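Local coordinates for protein transglutaminase-like enzymes, putative cysteine protease (Cytophaga hutchinsonii, PDB 3ISR) that is a putative cysteine protease of the transglutaminase-like superfamily that probably hydrolyses peptide or amide bonds, at residues A36-S41 against T66-R71; P198-T203 against L240-T245; L45-I50 against M82-T87; P212-C217 against T264-E269; F118-C123 against G246-D251. All blocks are in the same frame, centred on the assembly; numbering follows the deposited sequence.

In the fold
Interactions 1 and 3 lie in the range of the bacterial transglutaminase N-terminal domain, with centres 13 Å apart, and their segments alternate along the chain. Interaction 5 opens later and encloses interaction 2, which lies 12 Å from it between centres. Interaction 4 crosses both along the chain. Interactions 2 and 4 share the sheet containing strands 199-206 and 215-222. Interactions 3 and 4 share the sheet containing strand 78-96 and strand 261-272. Interaction 1 touches interactions 2, 3 and 5. Its touches with 2 and 5, such as Thr-66 with Thr-245, link the N-terminal part to the rest of the chain. Interactions 3 and 5 are farthest apart, about 28 Å between centres.

Interaction 1 (A36-S41 against T66-R71); sequences ALRTES and TSRFVR
The guanidinium of Arg-68 has Arg-38 over one face and Ala-36 at its edge. Arg-38 NH1 sits 3.4 Å above the plane, over its centre, and the two guanidinium planes are 45° apart. Both groups are cationic, and Arg-38 NH1 lies 3.5 Å from Arg-68 NH2, with no bond between these two donors. At the edge, Arg-68 NH1 donates to Ala-36 O at 2.9 Å, nearly in line with the carbonyl. Salt bridges from Arg-68 NH2 to Glu-47 and from Arg-68 NE to Glu-59 would offset the like charges. Both segments lie in the N-terminal domain range. The contact joins the loop between strands 28-32 and 43-52 to the chain leading into strand 69-74, a member of a four-stranded antiparallel sheet that also takes in strand 255-258. Leu-37 packs beside the arginine. Leu-37 CD1 touches the backbone at Ser-67 N, 3.6 Å away, and at Thr-66 C. It also lies 4.2 Å from Arg-68 CG. The other methyl, Leu-37 CD2, comes 4.0 Å from Thr-66 O. The backbone of Leu-37 bonds to Lys-242, and Thr-66 OG1 bonds to Thr-245 O.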
# COMPACT_ATOMS: atom_id res chain seq x y z
N ALA B 36 34.73 -5.89 -6.32
CA ALA B 36 34.64 -7.16 -5.62
C ALA B 36 35.05 -6.96 -4.17
O ALA B 36 35.90 -6.11 -3.89
CB ALA B 36 35.52 -8.23 -6.28
N LEU B 37 34.42 -7.68 -3.25
CA LEU B 37 34.77 -7.57 -1.85
C LEU B 37 36.05 -8.36 -1.57
O LEU B 37 36.32 -9.35 -2.25
CB LEU B 37 33.63 -8.11 -0.97
CG LEU B 37 33.58 -7.66 0.50
CD1 LEU B 37 33.39 -6.14 0.66
CD2 LEU B 37 32.48 -8.41 1.25
N ARG B 38 36.83 -7.90 -0.59
CA ARG B 38 37.96 -8.64 -0.04
C ARG B 38 37.53 -9.27 1.27
O ARG B 38 37.12 -8.56 2.20
CB ARG B 38 39.12 -7.71 0.26
CG ARG B 38 39.85 -7.24 -0.96
CD ARG B 38 41.18 -6.63 -0.55
NE ARG B 38 41.97 -6.25 -1.71
CZ ARG B 38 41.87 -5.08 -2.32
NH1 ARG B 38 41.03 -4.16 -1.87
NH2 ARG B 38 42.63 -4.81 -3.39
N THR B 39 37.59 -10.60 1.33
CA THR B 39 37.22 -11.33 2.54
C THR B 39 38.30 -12.37 2.83
O THR B 39 39.26 -12.53 2.07
CB THR B 39 35.86 -12.05 2.38
OG1 THR B 39 35.97 -13.10 1.42
CG2 THR B 39 34.77 -11.06 1.94
N GLU B 40 38.14 -13.09 3.94
CA GLU B 40 39.07 -14.17 4.27
C GLU B 40 39.06 -15.25 3.18
O GLU B 40 40.04 -15.98 3.02
CB GLU B 40 38.74 -14.78 5.63
N SER B 41 37.96 -15.34 2.43
CA SER B 41 37.79 -16.42 1.44
C SER B 41 37.80 -15.97 -0.02
O SER B 41 37.89 -16.81 -0.93
CB SER B 41 36.52 -17.18 1.73
OG SER B 41 35.39 -16.33 1.60
N THR B 66 31.00 -4.56 4.75
CA THR B 66 30.60 -5.63 3.83
C THR B 66 30.30 -5.12 2.40
O THR B 66 29.53 -5.74 1.66
CB THR B 66 29.41 -6.45 4.37
OG1 THR B 66 28.28 -5.57 4.55
CG2 THR B 66 29.76 -7.13 5.72
N SER B 67 30.89 -3.99 2.05
CA SER B 67 30.82 -3.46 0.68
C SER B 67 31.88 -2.40 0.52
O SER B 67 32.26 -1.75 1.51
CB SER B 67 29.46 -2.82 0.40
OG SER B 67 29.10 -1.98 1.46
N ARG B 68 32.34 -2.22 -0.71
CA ARG B 68 33.32 -1.21 -1.05
C ARG B 68 32.61 -0.22 -1.93
O ARG B 68 32.26 -0.53 -3.07
CB ARG B 68 34.48 -1.83 -1.84
CG ARG B 68 35.27 -2.85 -1.04
CD ARG B 68 36.26 -3.60 -1.91
NE ARG B 68 37.29 -2.71 -2.44
CZ ARG B 68 38.10 -3.00 -3.47
NH1 ARG B 68 38.02 -4.17 -4.10
NH2 ARG B 68 39.01 -2.11 -3.86
N PHE B 69 32.38 0.97 -1.39
CA PHE B 69 31.71 2.01 -2.15
C PHE B 69 32.72 2.95 -2.78
O PHE B 69 33.80 3.14 -2.23
CB PHE B 69 30.78 2.80 -1.22
CG PHE B 69 29.64 1.99 -0.66
CD1 PHE B 69 28.60 1.57 -1.49
CD2 PHE B 69 29.60 1.67 0.69
CE1 PHE B 69 27.52 0.82 -0.99
CE2 PHE B 69 28.52 0.93 1.23
CZ PHE B 69 27.47 0.50 0.38
N VAL B 70 32.39 3.53 -3.93
CA VAL B 70 33.21 4.60 -4.50
C VAL B 70 32.31 5.76 -4.86
O VAL B 70 31.21 5.56 -5.37
CB VAL B 70 34.04 4.16 -5.76
CG1 VAL B 70 35.13 3.15 -5.38
CG2 VAL B 70 33.14 3.60 -6.83
N ARG B 71 32.78 6.97 -4.59
CA ARG B 71 31.95 8.13 -4.88
C ARG B 71 32.68 9.21 -5.65
O ARG B 71 33.89 9.40 -5.48
CB ARG B 71 31.32 8.69 -3.60
CG ARG B 71 32.30 9.02 -2.53
CD ARG B 71 31.62 9.69 -1.32
NE ARG B 71 32.54 9.71 -0.20
CZ ARG B 71 32.21 10.03 1.05
NH1 ARG B 71 33.14 10.01 1.99
NH2 ARG B 71 30.96 10.38 1.34

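Interaction 2 (P198-T203 against L240-T245); sequences PARYFT and LVKIAT
A classic beta bulge marks this antiparallel strand pair: Ile-243 and Ala-244 both face Thr-203. Ile-243 N donates to Thr-203 O at 2.8 Å. Ala-244 N makes only a weak bond to the same oxygen, and a second weak one to Thr-203 OG1. Thr-203 OG1 lies between its own backbone N and carbonyl carbon (chi1 58°), and this position leaves it 3.2 Å from Ala-244 N. In return, Thr-203 N donates to Ala-244 O at 2.9 Å in a nearly straight bond (171°). Next to it, Phe-202 and Thr-245 form a non-hydrogen-bonded pair. The Phe-202 ring packs on the aliphatic part of Lys-242, with Phe-202 CE1 3.5 Å from Lys-242 CE. The two side chains cross at about a right angle. Phe-202 CE2 also meets Leu-240 CD1 at 4.1 Å. On the same face of the sheet, Thr-245 OG1 lies 3.8 Å above the centre of the Arg-200 guanidinium. That arginine has its salt bridge with Glu-219 and a cation-pi contact with Trp-226. The bulge puts one extra residue into strand 240-246 opposite Thr-203, in an outermost strand of the four-stranded antiparallel sheet of the transglutaminase-like part.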
# COMPACT_ATOMS: atom_id res chain seq x y z
N PRO B 198 17.65 -15.60 10.43
CA PRO B 198 18.34 -14.41 9.95
C PRO B 198 18.66 -14.53 8.47
O PRO B 198 19.01 -15.60 7.99
CB PRO B 198 19.63 -14.36 10.79
CG PRO B 198 19.39 -15.30 11.96
CD PRO B 198 18.42 -16.34 11.44
N ALA B 199 18.50 -13.43 7.73
CA ALA B 199 18.78 -13.49 6.28
C ALA B 199 19.32 -12.16 5.81
O ALA B 199 18.97 -11.12 6.38
CB ALA B 199 17.54 -13.85 5.51
N ARG B 200 20.17 -12.18 4.78
CA ARG B 200 20.73 -10.94 4.29
C ARG B 200 20.81 -10.95 2.76
O ARG B 200 20.75 -12.00 2.12
CB ARG B 200 22.12 -10.70 4.91
CG ARG B 200 23.19 -11.74 4.45
CD ARG B 200 24.52 -11.55 5.18
NE ARG B 200 25.57 -12.35 4.55
CZ ARG B 200 26.79 -12.52 5.04
NH1 ARG B 200 27.16 -11.95 6.18
NH2 ARG B 200 27.66 -13.27 4.37
N TYR B 201 20.95 -9.76 2.21
CA TYR B 201 21.00 -9.54 0.77
C TYR B 201 22.44 -9.73 0.26
O TYR B 201 23.39 -9.29 0.91
CB TYR B 201 20.53 -8.11 0.56
CG TYR B 201 20.30 -7.65 -0.85
CD1 TYR B 201 19.17 -8.04 -1.55
CD2 TYR B 201 21.18 -6.73 -1.45
CE1 TYR B 201 18.91 -7.56 -2.84
CE2 TYR B 201 20.94 -6.26 -2.74
CZ TYR B 201 19.80 -6.69 -3.42
OH TYR B 201 19.52 -6.24 -4.68
N PHE B 202 22.57 -10.36 -0.90
CA PHE B 202 23.88 -10.66 -1.51
C PHE B 202 23.87 -10.13 -2.95
O PHE B 202 22.95 -10.44 -3.71
CB PHE B 202 24.10 -12.19 -1.47
CG PHE B 202 25.38 -12.67 -2.17
CD1 PHE B 202 26.44 -13.16 -1.42
CD2 PHE B 202 25.49 -12.67 -3.55
CE1 PHE B 202 27.62 -13.63 -2.05
CE2 PHE B 202 26.67 -13.13 -4.19
CZ PHE B 202 27.72 -13.62 -3.42
N THR B 203 24.86 -9.34 -3.31
CA THR B 203 25.03 -8.93 -4.72
C THR B 203 26.35 -9.45 -5.25
O THR B 203 27.32 -9.55 -4.50
CB THR B 203 24.97 -7.42 -4.92
OG1 THR B 203 25.99 -6.78 -4.13
CG2 THR B 203 23.60 -6.90 -4.48
N LEU B 240 29.46 -17.41 -8.34
CA LEU B 240 29.29 -16.04 -7.84
C LEU B 240 30.54 -15.40 -7.27
O LEU B 240 31.28 -16.03 -6.51
CB LEU B 240 28.18 -15.99 -6.78
CG LEU B 240 26.77 -16.28 -7.28
CD1 LEU B 240 25.85 -16.64 -6.09
CD2 LEU B 240 26.20 -15.10 -8.06
N VAL B 241 30.76 -14.15 -7.63
CA VAL B 241 31.83 -13.36 -7.03
C VAL B 241 31.17 -12.23 -6.27
O VAL B 241 30.43 -11.42 -6.86
CB VAL B 241 32.79 -12.82 -8.11
CG1 VAL B 241 33.83 -11.91 -7.49
CG2 VAL B 241 33.45 -14.00 -8.83
N LYS B 242 31.44 -12.16 -4.96
CA LYS B 242 30.71 -11.27 -4.07
C LYS B 242 31.10 -9.82 -4.22
O LYS B 242 32.28 -9.47 -4.19
CB LYS B 242 30.92 -11.67 -2.60
CG LYS B 242 30.11 -10.79 -1.62
CD LYS B 242 30.50 -11.07 -0.16
CE LYS B 242 29.96 -12.41 0.32
NZ LYS B 242 30.29 -12.73 1.75
N ILE B 243 30.09 -8.97 -4.33
CA ILE B 243 30.29 -7.54 -4.28
C ILE B 243 29.92 -7.04 -2.90
O ILE B 243 30.76 -6.43 -2.23
CB ILE B 243 29.45 -6.83 -5.35
CG1 ILE B 243 30.03 -7.13 -6.73
CG2 ILE B 243 29.40 -5.30 -5.11
CD1 ILE B 243 29.03 -6.89 -7.86
N ALA B 244 28.67 -7.27 -2.48
CA ALA B 244 28.26 -6.84 -1.15
C ALA B 244 27.26 -7.77 -0.50
O ALA B 244 26.61 -8.59 -1.17
CB ALA B 244 27.67 -5.42 -1.20
N THR B 245 27.16 -7.63 0.82
CA THR B 245 26.00 -8.10 1.57
C THR B 245 25.45 -6.94 2.42
O THR B 245 26.17 -6.00 2.77
CB THR B 245 26.34 -9.34 2.45
OG1 THR B 245 27.37 -9.01 3.39
CG2 THR B 245 26.84 -10.49 1.57

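Interaction 3 (L45-I50 against M82-T87); sequences LDESLI and MSYTAT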
# COMPACT_ATOMS: atom_id res chain seq x y z
N LEU B 45 43.28 -10.66 -6.86
CA LEU B 45 44.65 -10.84 -7.32
C LEU B 45 45.07 -9.59 -8.08
O LEU B 45 46.20 -9.15 -7.95
CB LEU B 45 44.76 -12.11 -8.17
CG LEU B 45 44.09 -13.32 -7.50
CD1 LEU B 45 43.88 -14.50 -8.45
CD2 LEU B 45 44.83 -13.77 -6.22
N ASP B 46 44.12 -8.99 -8.82
CA ASP B 46 44.32 -7.76 -9.57
C ASP B 46 42.99 -7.02 -9.85
O ASP B 46 41.98 -7.65 -10.15
CB ASP B 46 45.01 -8.11 -10.90
CG ASP B 46 45.42 -6.89 -11.68
OD1 ASP B 46 46.11 -6.00 -11.12
OD2 ASP B 46 45.08 -6.83 -12.88
N GLU B 47 43.01 -5.69 -9.76
CA GLU B 47 41.85 -4.87 -10.17
C GLU B 47 42.25 -3.53 -10.77
O GLU B 47 43.31 -2.98 -10.44
CB GLU B 47 40.87 -4.66 -8.99
CG GLU B 47 41.39 -3.75 -7.88
CD GLU B 47 40.39 -3.54 -6.75
OE1 GLU B 47 39.30 -4.14 -6.77
OE2 GLU B 47 40.71 -2.77 -5.83
N SER B 48 41.39 -3.00 -11.64
CA SER B 48 41.59 -1.69 -12.26
C SER B 48 40.26 -0.92 -12.40
O SER B 48 39.25 -1.49 -12.83
CB SER B 48 42.28 -1.86 -13.63
OG SER B 48 42.23 -0.66 -14.39
N LEU B 49 40.26 0.36 -12.04
CA LEU B 49 39.09 1.23 -12.14
C LEU B 49 39.39 2.48 -12.97
O LEU B 49 40.26 3.29 -12.60
CB LEU B 49 38.61 1.64 -10.73
CG LEU B 49 37.38 2.55 -10.65
CD1 LEU B 49 36.11 1.75 -10.93
CD2 LEU B 49 37.32 3.19 -9.27
N ILE B 50 38.70 2.64 -14.10
CA ILE B 50 38.94 3.76 -15.02
C ILE B 50 37.69 4.61 -15.22
O ILE B 50 36.64 4.09 -15.61
CB ILE B 50 39.39 3.26 -16.43
CG1 ILE B 50 40.61 2.32 -16.34
CG2 ILE B 50 39.66 4.44 -17.38
CD1 ILE B 50 41.80 2.87 -15.55
N MSE B 82 32.49 4.72 -16.49
CA MSE B 82 33.31 4.11 -15.47
C MSE B 82 33.48 2.65 -15.82
O MSE B 82 32.49 1.97 -16.11
CB MSE B 82 32.64 4.23 -14.10
CG MSE B 82 33.51 3.68 -12.98
SE MSE B 82 32.62 3.86 -11.26
CE MSE B 82 31.13 2.61 -11.59
N SER B 83 34.71 2.17 -15.80
CA SER B 83 35.01 0.79 -16.16
C SER B 83 35.76 0.11 -15.02
O SER B 83 36.73 0.67 -14.51
CB SER B 83 35.88 0.78 -17.42
OG SER B 83 36.33 -0.53 -17.70
N TYR B 84 35.29 -1.07 -14.61
CA TYR B 84 35.92 -1.86 -13.54
C TYR B 84 36.27 -3.24 -14.06
O TYR B 84 35.42 -3.92 -14.66
CB TYR B 84 34.99 -1.97 -12.31
CG TYR B 84 35.56 -2.85 -11.20
CD1 TYR B 84 36.60 -2.41 -10.39
CD2 TYR B 84 35.05 -4.14 -10.98
CE1 TYR B 84 37.13 -3.22 -9.38
CE2 TYR B 84 35.58 -4.95 -9.98
CZ TYR B 84 36.62 -4.48 -9.18
OH TYR B 84 37.13 -5.26 -8.17
N THR B 85 37.51 -3.67 -13.82
CA THR B 85 37.98 -4.98 -14.23
C THR B 85 38.80 -5.62 -13.11
O THR B 85 39.58 -4.94 -12.45
CB THR B 85 38.84 -4.86 -15.53
OG1 THR B 85 38.08 -4.20 -16.54
CG2 THR B 85 39.27 -6.22 -16.04
N ALA B 86 38.62 -6.92 -12.89
CA ALA B 86 39.37 -7.61 -11.83
C ALA B 86 39.54 -9.09 -12.08
O ALA B 86 38.78 -9.72 -12.81
CB ALA B 86 38.72 -7.38 -10.43
N THR B 87 40.57 -9.64 -11.45
CA THR B 87 40.82 -11.07 -11.42
C THR B 87 40.69 -11.46 -9.97
O THR B 87 41.31 -10.83 -9.11
CB THR B 87 42.24 -11.38 -11.93
OG1 THR B 87 42.40 -10.77 -13.21
CG2 THR B 87 42.45 -12.86 -12.04
O HOH W 1 38.95 -1.30 -15.86
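Glu-47 and Tyr-84 meet on one face of the antiparallel pair formed by segments 45-50 and 82-87, in the N-terminal domain. Tyr-84 OH donates to Glu-47 OE1 at 2.8 Å, arriving nearly along the C-O axis, and the oxygen lies at the edge of the ring. Ala-36 N also bonds to the Tyr-84 hydroxyl, and the other carboxylate oxygen, Glu-47 OE2, is taken by Arg-68. Backbone bonds join three pairs: Asp-46 with Thr-87, Ser-48 with Thr-85 and Ile-50 with Ser-83. The last two bond in both directions, and the shortest is Ser-83 N to Ile-50 O at 2.7 Å. At the start, Leu-45 and Asp-46 both face Thr-87 in a classic beta bulge. Thr-87 O accepts from Leu-45 N at 3.0 Å and only weakly from Asp-46 N. Thr-87 N is satisfied by Asp-46 O. Ser-83 OG has His-17 as its partner. It also bonds to a water that donates to Ser-48 O at 3.1 Å and reaches Thr-85 OG1. Across from Tyr-84, on the same face, Leu-49 CD1 rests 3.8 Å from CG of Met-82, a selenomethionine, and 4.1 Å from Tyr-84 CB.

Interaction 4 (P212-C217 against T264-E269); sequences PDFHAC and TNMHVE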
# COMPACT_ATOMS: atom_id res chain seq x y z
N PRO B 212 24.07 -11.36 -19.44
CA PRO B 212 25.01 -10.96 -18.37
C PRO B 212 24.61 -9.66 -17.68
O PRO B 212 24.16 -8.73 -18.33
CB PRO B 212 26.35 -10.81 -19.12
CG PRO B 212 25.97 -10.65 -20.57
CD PRO B 212 24.74 -11.47 -20.75
N ASP B 213 24.75 -9.62 -16.36
CA ASP B 213 24.27 -8.50 -15.55
C ASP B 213 24.80 -8.66 -14.13
O ASP B 213 25.39 -9.68 -13.81
CB ASP B 213 22.73 -8.50 -15.53
CG ASP B 213 22.15 -7.16 -15.17
OD1 ASP B 213 22.90 -6.25 -14.73
OD2 ASP B 213 20.92 -7.00 -15.33
N PHE B 214 24.61 -7.65 -13.28
CA PHE B 214 24.86 -7.81 -11.84
C PHE B 214 23.79 -8.73 -11.33
O PHE B 214 22.71 -8.81 -11.91
CB PHE B 214 24.77 -6.47 -11.11
CG PHE B 214 25.92 -5.54 -11.39
CD1 PHE B 214 27.20 -5.82 -10.93
CD2 PHE B 214 25.72 -4.37 -12.12
CE1 PHE B 214 28.27 -4.95 -11.19
CE2 PHE B 214 26.79 -3.49 -12.38
CZ PHE B 214 28.06 -3.79 -11.90
N HIS B 215 24.07 -9.47 -10.26
CA HIS B 215 23.11 -10.44 -9.80
C HIS B 215 22.84 -10.19 -8.33
O HIS B 215 23.71 -9.70 -7.63
CB HIS B 215 23.62 -11.86 -10.02
CG HIS B 215 22.56 -12.90 -9.90
ND1 HIS B 215 21.42 -12.88 -10.68
CD2 HIS B 215 22.45 -13.98 -9.10
CE1 HIS B 215 20.66 -13.91 -10.36
NE2 HIS B 215 21.26 -14.59 -9.41
N ALA B 216 21.64 -10.52 -7.89
CA ALA B 216 21.28 -10.42 -6.48
C ALA B 216 20.61 -11.70 -6.00
O ALA B 216 19.77 -12.24 -6.70
CB ALA B 216 20.34 -9.20 -6.25
N CYS B 217 20.99 -12.17 -4.81
CA CYS B 217 20.30 -13.25 -4.17
C CYS B 217 20.37 -13.07 -2.66
O CYS B 217 20.48 -11.94 -2.17
CB CYS B 217 20.81 -14.61 -4.64
SG CYS B 217 22.58 -14.79 -4.53
N THR B 264 23.26 5.19 -19.76
CA THR B 264 23.01 5.13 -21.19
C THR B 264 23.64 3.90 -21.82
O THR B 264 23.26 3.53 -22.94
CB THR B 264 23.48 6.41 -21.93
OG1 THR B 264 24.86 6.65 -21.65
CG2 THR B 264 22.66 7.63 -21.50
N ASN B 265 24.58 3.28 -21.12
CA ASN B 265 25.25 2.04 -21.55
C ASN B 265 25.63 1.28 -20.28
O ASN B 265 26.06 1.91 -19.31
CB ASN B 265 26.55 2.30 -22.34
CG ASN B 265 26.32 2.62 -23.81
OD1 ASN B 265 26.47 1.76 -24.68
ND2 ASN B 265 26.01 3.87 -24.10
N MSE B 266 25.49 -0.04 -20.28
CA MSE B 266 25.94 -0.88 -19.16
C MSE B 266 26.33 -2.27 -19.63
O MSE B 266 25.60 -2.90 -20.39
CB MSE B 266 24.87 -0.97 -18.05
CG MSE B 266 25.42 -1.58 -16.75
SE MSE B 266 24.17 -1.72 -15.22
CE MSE B 266 23.04 -3.17 -15.92
N HIS B 267 27.49 -2.75 -19.17
CA HIS B 267 27.98 -4.09 -19.51
C HIS B 267 28.54 -4.72 -18.25
O HIS B 267 29.28 -4.08 -17.52
CB HIS B 267 29.10 -4.04 -20.56
CG HIS B 267 28.74 -3.23 -21.78
ND1 HIS B 267 27.98 -3.74 -22.81
CD2 HIS B 267 29.06 -1.96 -22.14
CE1 HIS B 267 27.84 -2.81 -23.75
NE2 HIS B 267 28.48 -1.73 -23.36
N VAL B 268 28.16 -5.97 -17.99
CA VAL B 268 28.68 -6.73 -16.86
C VAL B 268 29.09 -8.13 -17.36
O VAL B 268 28.36 -8.75 -18.15
CB VAL B 268 27.65 -6.82 -15.72
CG1 VAL B 268 28.25 -7.46 -14.46
CG2 VAL B 268 27.12 -5.43 -15.39
N GLU B 269 30.26 -8.59 -16.93
CA GLU B 269 30.77 -9.90 -17.34
C GLU B 269 31.53 -10.61 -16.22
O GLU B 269 32.22 -9.98 -15.41
CB GLU B 269 31.65 -9.79 -18.59
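This is a side-chain packing contact between two sheets: Val-268 of strand 261-272 fits against Asp-213 and Phe-214 in the chain that leads into strand 215-222. Val-268 supplies both of its methyl groups. Val-268 CG2 sits over one face of the Phe-214 ring, offset toward the rim, in a CH-pi contact 3.8 Å from the ring centroid. It lies anti to the carbonyl carbon of Val-268, beside the backbone N. Val-268 CG1 meets Asp-213 C at 3.7 Å and also reaches the CD1 side of the Phe-214 ring. Met-266, a selenomethionine, comes to the edge of the same ring. Met-266 SE is 5.4 Å from the centroid of Phe-214 and 79° off the ring normal, a Met-aromatic contact. The Met-266 chain bends at chi3 (71°), and Met-266 CE meets Asp-213 OD1 at 3.3 Å. That oxygen of Asp-213, OD1, also accepts from Phe-214 N at 2.6 Å, with the donor above the carboxylate plane and the bond bent. This joins the aspartate to the backbone of the residue whose ring carries the contact. His-215, which follows Phe-214, bonds through NE2 to Asp-230, a pairing consistent with the His-Asp part of a transglutaminase-type catalytic triad. Around the contact, Phe-214 meets the Tyr-205 ring and touches Ile-243 of strand 240-246 and Ser-18 of strand 12-24, while Val-268 also rests on Tyr-205 of strand 199-206.

Interaction 5 (F118-C123 against G246-D251); sequences FPSRYC and GRDAAD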
# COMPACT_ATOMS: atom_id res chain seq x y z
N PHE B 118 15.56 -8.58 11.60
CA PHE B 118 14.61 -7.47 11.65
C PHE B 118 14.17 -6.97 10.28
O PHE B 118 14.90 -7.14 9.30
CB PHE B 118 15.16 -6.33 12.51
CG PHE B 118 15.27 -6.73 13.95
CD1 PHE B 118 14.15 -6.76 14.76
CD2 PHE B 118 16.48 -7.17 14.46
CE1 PHE B 118 14.24 -7.18 16.11
CE2 PHE B 118 16.60 -7.58 15.79
CZ PHE B 118 15.48 -7.59 16.62
N PRO B 119 12.95 -6.42 10.20
CA PRO B 119 12.48 -5.91 8.91
C PRO B 119 13.38 -4.78 8.42
O PRO B 119 13.99 -4.06 9.25
CB PRO B 119 11.09 -5.34 9.22
CG PRO B 119 10.74 -5.78 10.64
CD PRO B 119 11.99 -6.20 11.31
N SER B 120 13.45 -4.61 7.10
CA SER B 120 14.20 -3.52 6.51
C SER B 120 13.34 -2.84 5.43
O SER B 120 12.20 -3.26 5.22
CB SER B 120 15.50 -4.07 5.91
OG SER B 120 15.21 -5.06 4.95
N ARG B 121 13.85 -1.79 4.77
CA ARG B 121 13.03 -1.05 3.79
C ARG B 121 12.27 -1.94 2.79
O ARG B 121 11.05 -1.78 2.59
CB ARG B 121 13.89 -0.03 3.02
CG ARG B 121 13.18 0.64 1.81
CD ARG B 121 11.90 1.46 2.15
NE ARG B 121 11.35 1.94 0.89
CZ ARG B 121 10.48 1.28 0.13
NH1 ARG B 121 9.97 0.11 0.52
NH2 ARG B 121 10.10 1.80 -1.04
N TYR B 122 12.98 -2.85 2.13
CA TYR B 122 12.38 -3.68 1.08
C TYR B 122 11.97 -5.07 1.54
O TYR B 122 11.56 -5.89 0.73
CB TYR B 122 13.38 -3.80 -0.09
CG TYR B 122 13.76 -2.44 -0.61
CD1 TYR B 122 12.84 -1.67 -1.34
CD2 TYR B 122 15.02 -1.90 -0.35
CE1 TYR B 122 13.18 -0.39 -1.80
CE2 TYR B 122 15.38 -0.63 -0.81
CZ TYR B 122 14.45 0.11 -1.52
OH TYR B 122 14.83 1.35 -1.98
N CYS B 123 12.08 -5.34 2.85
CA CYS B 123 11.81 -6.68 3.38
C CYS B 123 10.95 -6.53 4.64
O CYS B 123 11.46 -6.58 5.78
CB CYS B 123 13.10 -7.44 3.70
SG CYS B 123 14.27 -7.57 2.34
N GLY B 246 24.17 -7.01 2.77
CA GLY B 246 23.61 -6.05 3.71
C GLY B 246 22.18 -6.47 4.00
O GLY B 246 21.76 -7.56 3.62
N ARG B 247 21.43 -5.61 4.67
CA ARG B 247 20.08 -5.95 5.06
C ARG B 247 19.17 -6.11 3.83
O ARG B 247 18.33 -7.00 3.79
CB ARG B 247 19.54 -4.89 6.03
CG ARG B 247 20.30 -4.85 7.32
CD ARG B 247 19.87 -3.69 8.24
NE ARG B 247 18.49 -3.88 8.70
CZ ARG B 247 17.84 -3.06 9.53
NH1 ARG B 247 16.58 -3.33 9.85
NH2 ARG B 247 18.44 -1.98 10.02
N ASP B 248 19.36 -5.24 2.84
CA ASP B 248 18.61 -5.30 1.59
C ASP B 248 19.28 -4.35 0.64
O ASP B 248 20.37 -3.85 0.96
CB ASP B 248 17.10 -4.99 1.76
CG ASP B 248 16.81 -3.61 2.33
OD1 ASP B 248 17.63 -2.69 2.24
OD2 ASP B 248 15.69 -3.44 2.89
N ALA B 249 18.65 -4.08 -0.50
CA ALA B 249 19.28 -3.25 -1.56
C ALA B 249 19.58 -1.81 -1.12
O ALA B 249 20.42 -1.16 -1.72
CB ALA B 249 18.45 -3.25 -2.84
N ALA B 250 18.94 -1.31 -0.05
CA ALA B 250 19.26 0.04 0.43
C ALA B 250 20.74 0.10 0.84
O ALA B 250 21.36 1.18 0.82
CB ALA B 250 18.36 0.42 1.62
N ASP B 251 21.29 -1.04 1.24
CA ASP B 251 22.70 -1.11 1.67
C ASP B 251 23.64 -1.59 0.58
O ASP B 251 24.84 -1.79 0.83
CB ASP B 251 22.85 -2.11 2.82
CG ASP B 251 22.15 -1.68 4.08
OD1 ASP B 251 22.00 -0.46 4.34
OD2 ASP B 251 21.79 -2.59 4.85
O HOH W 2 17.43 -6.38 8.92
O HOH W 3 16.57 -0.76 4.93
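One carboxylate oxygen, Asp-248 OD2, is gripped from opposite faces of its plane by Ser-120 OG and Tyr-122 N. The hydroxyl donates at 2.7 Å from Ser-120 OG to Asp-248 OD2. The bond from the backbone Tyr-122 N to Asp-248 OD2 is 2.9 Å and nearly straight (172°). Neither donor lies in the carboxylate plane. Asp-248 CG lies between its backbone N and carbonyl carbon (chi1 60°), and the carboxylate is set against the type I turn of Ser-120 to Cys-123. The other oxygen, Asp-248 OD1, accepts from Ala-250 N at 3.0 Å, an Asx turn at the start of the 3-10 segment 249-251. The Tyr-122 and Asp-248 side chains cross at about a right angle, their planes 60° apart. Tyr-122 CE2 comes 4.0 Å from Ala-250 CB. Alongside, Arg-247 NH1 makes a weak bond to Pro-119 O at 2.8 Å. A water links Arg-247 NE to Phe-118 O. The Arg-247 guanidinium also forms a salt bridge through NH2 with Asp-251 of the second subunit, and Ser-120 OG is bonded to Arg-193. With donors on both oxygens, Asp-248 would be expected to remain ionised and to fix the turn against the loop.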